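Local coordinates for OBCA, Oxalate Biosynthetic Component A (PDB 4NNB), which belongs to the oxalate biosynthetic component A family and carries a TIM-barrel domain that holds a magnesium ion and an oxaloacetate ion, at residues A[347-352]-A[375-380]. Numbering follows the deposited sequence.
With OAA (oxaloacetate ion), chain C.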
loop_
_atom_site.group_PDB
_atom_site.type_symbol
_atom_site.label_atom_id
_atom_site.label_comp_id
_atom_site.label_asym_id
_atom_site.label_seq_id
_atom_site.Cartn_x
_atom_site.Cartn_y
_atom_site.Cartn_z
ATOM N N VAL A 347 14.796 7.157 -9.030
ATOM C CA VAL A 347 15.528 7.083 -7.766
ATOM C C VAL A 347 14.521 7.160 -6.628
ATOM O O VAL A 347 13.832 8.184 -6.457
ATOM C CB VAL A 347 16.584 8.206 -7.619
ATOM C CG1 VAL A 347 17.334 8.044 -6.309
ATOM C CG2 VAL A 347 17.580 8.157 -8.775
ATOM N N GLU A 348 14.406 6.061 -5.883
ATOM C CA GLU A 348 13.531 6.010 -4.712
ATOM C C GLU A 348 14.279 6.660 -3.567
ATOM O O GLU A 348 15.187 6.050 -2.995
ATOM C CB GLU A 348 13.203 4.567 -4.304
ATOM C CG GLU A 348 12.634 3.688 -5.382
ATOM C CD GLU A 348 11.293 4.173 -5.883
ATOM O OE1 GLU A 348 10.239 3.764 -5.335
ATOM O OE2 GLU A 348 11.300 4.947 -6.848
ATOM N N VAL A 349 13.917 7.893 -3.239
ATOM C CA VAL A 349 14.623 8.619 -2.188
ATOM C C VAL A 349 14.065 8.250 -0.802
ATOM O O VAL A 349 13.170 8.923 -0.263
ATOM C CB VAL A 349 14.570 10.138 -2.413
ATOM C CG1 VAL A 349 15.467 10.845 -1.401
ATOM C CG2 VAL A 349 15.012 10.491 -3.837
ATOM N N PHE A 350 14.596 7.177 -0.234
ATOM C CA PHE A 350 14.139 6.687 1.068
ATOM C C PHE A 350 14.747 7.468 2.230
ATOM O O PHE A 350 14.158 7.538 3.308
ATOM C CB PHE A 350 14.514 5.206 1.251
ATOM C CG PHE A 350 13.599 4.237 0.536
ATOM C CD1 PHE A 350 13.973 3.669 -0.683
ATOM C CD2 PHE A 350 12.371 3.885 1.094
ATOM C CE1 PHE A 350 13.133 2.760 -1.338
ATOM C CE2 PHE A 350 11.520 2.985 0.450
ATOM C CZ PHE A 350 11.891 2.419 -0.760
ATOM N N ASN A 351 15.939 8.028 2.031
ATOM C CA ASN A 351 16.722 8.541 3.161
ATOM C C ASN A 351 17.756 9.565 2.719
ATOM O O ASN A 351 17.970 9.750 1.519
ATOM C CB ASN A 351 17.381 7.375 3.924
ATOM C CG ASN A 351 18.231 6.481 3.015
ATOM O OD1 ASN A 351 18.905 6.964 2.109
ATOM N ND2 ASN A 351 18.178 5.178 3.246
ATOM N N HIS A 352 18.409 10.224 3.673
ATOM C CA HIS A 352 19.398 11.241 3.320
ATOM C C HIS A 352 20.644 10.640 2.666
ATOM O O HIS A 352 21.275 11.277 1.819
ATOM C CB HIS A 352 19.775 12.104 4.534
ATOM C CG HIS A 352 18.687 13.039 4.957
ATOM N ND1 HIS A 352 18.377 14.184 4.250
ATOM C CD2 HIS A 352 17.815 12.986 5.994
ATOM C CE1 HIS A 352 17.372 14.805 4.845
ATOM N NE2 HIS A 352 17.007 14.096 5.899
ATOM N N PHE A 375 12.956 11.219 -9.634
ATOM C CA PHE A 375 13.066 10.960 -8.194
ATOM C C PHE A 375 11.677 10.761 -7.584
ATOM O O PHE A 375 10.705 11.402 -8.000
ATOM C CB PHE A 375 13.768 12.127 -7.476
ATOM C CG PHE A 375 15.175 12.378 -7.953
ATOM C CD1 PHE A 375 16.256 11.783 -7.308
ATOM C CD2 PHE A 375 15.418 13.187 -9.054
ATOM C CE1 PHE A 375 17.564 11.994 -7.758
ATOM C CE2 PHE A 375 16.727 13.417 -9.504
ATOM C CZ PHE A 375 17.794 12.820 -8.849
ATOM N N MET A 376 11.587 9.867 -6.606
ATOM C CA MET A 376 10.367 9.695 -5.816
ATOM C C MET A 376 10.727 9.894 -4.354
ATOM O O MET A 376 11.557 9.156 -3.815
ATOM C CB MET A 376 9.744 8.306 -6.052
ATOM C CG MET A 376 8.518 7.995 -5.174
ATOM S SD MET A 376 7.121 9.076 -5.586
ATOM C CE MET A 376 6.801 8.528 -7.252
ATOM N N LEU A 377 10.137 10.911 -3.718
ATOM C CA LEU A 377 10.390 11.161 -2.297
ATOM C C LEU A 377 9.527 10.212 -1.454
ATOM O O LEU A 377 8.297 10.312 -1.463
ATOM C CB LEU A 377 10.101 12.623 -1.928
ATOM C CG LEU A 377 10.869 13.695 -2.722
ATOM C CD1 LEU A 377 10.462 15.098 -2.234
ATOM C CD2 LEU A 377 12.399 13.483 -2.628
ATOM N N VAL A 378 10.167 9.280 -0.752
ATOM C CA VAL A 378 9.440 8.366 0.131
ATOM C C VAL A 378 9.272 9.063 1.483
ATOM O O VAL A 378 9.913 8.723 2.478
ATOM C CB VAL A 378 10.157 7.005 0.273
ATOM C CG1 VAL A 378 9.239 5.985 0.974
ATOM C CG2 VAL A 378 10.572 6.483 -1.104
ATOM N N ALA A 379 8.411 10.075 1.499
ATOM C CA ALA A 379 8.288 10.925 2.674
ATOM C C ALA A 379 7.411 10.294 3.751
ATOM O O ALA A 379 6.444 9.586 3.448
ATOM C CB ALA A 379 7.755 12.301 2.290
ATOM N N GLY A 380 7.763 10.549 5.010
ATOM C CA GLY A 380 6.921 10.161 6.133
ATOM C C GLY A 380 7.142 8.747 6.619
ATOM O O GLY A 380 6.453 8.282 7.534
HETATM O O1 OAA C . 11.947 0.118 -5.254
HETATM O O2 OAA C . 9.721 -0.326 -5.258
HETATM O O4 OAA C . 8.972 -0.709 -0.087
HETATM O O5 OAA C . 11.046 -1.499 -0.689
HETATM O O3 OAA C . 8.455 -0.685 -2.887
HETATM C C1 OAA C . 10.823 -0.065 -4.608
HETATM C C2 OAA C . 10.836 0.036 -3.099
HETATM C C3 OAA C . 9.645 -0.558 -2.381
HETATM C C4 OAA C . 9.898 -0.955 -0.981
HETATM O O HOH W 1 11.550 6.446 3.497
#
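Val-347 and Phe-375 lie side by side in a parallel strand pairing that continues to Val-349 and Leu-377. Three backbone hydrogen bonds join the strands. Met-376 N gives to Val-347 O, and Met-376 O takes Val-349 N at 2.7 Å. Val-378 N then reaches Val-349 O at 3.1 Å, but from above the carbonyl plane, 43° out of it. The tight side carries Val-347, Val-349, Phe-375 and Leu-377. Val-347 CB lies 3.6 Å from Phe-375 CD1. Val-349 CG2 meets the edge of the same ring, and Leu-377 CD2 rests 4.0 Å from Val-349 CB. On the other side Glu-348 and Met-376 run side by side and touch little, with OE2 of Glu-348 3.8 Å from Met-376 CB. The bend in Glu-348 (chi2 -64°) brings its carboxylate back beside Met-376, while CG is the atom nearest oxaloacetate. At the end of the pairing, Val-378 CG2 sits over one face of the Phe-350 ring, 4.0 Å from its centroid, a CH-pi contact. The ring edge meets the ligand, with CZ 3.5 Å from C2 of oxaloacetate. A water bridges Phe-350 O and Val-378 O where the two segments part. Glu-348 and Phe-350 thus line the oxaloacetate pocket at the C-terminal ends of the TIM-barrel strands, with Val-378 backing the ring. Strand 308-311 flanks 344-349, and strand 444-449 flanks 373-378. Helices 352-359 and 416-440 pack on the apolar side.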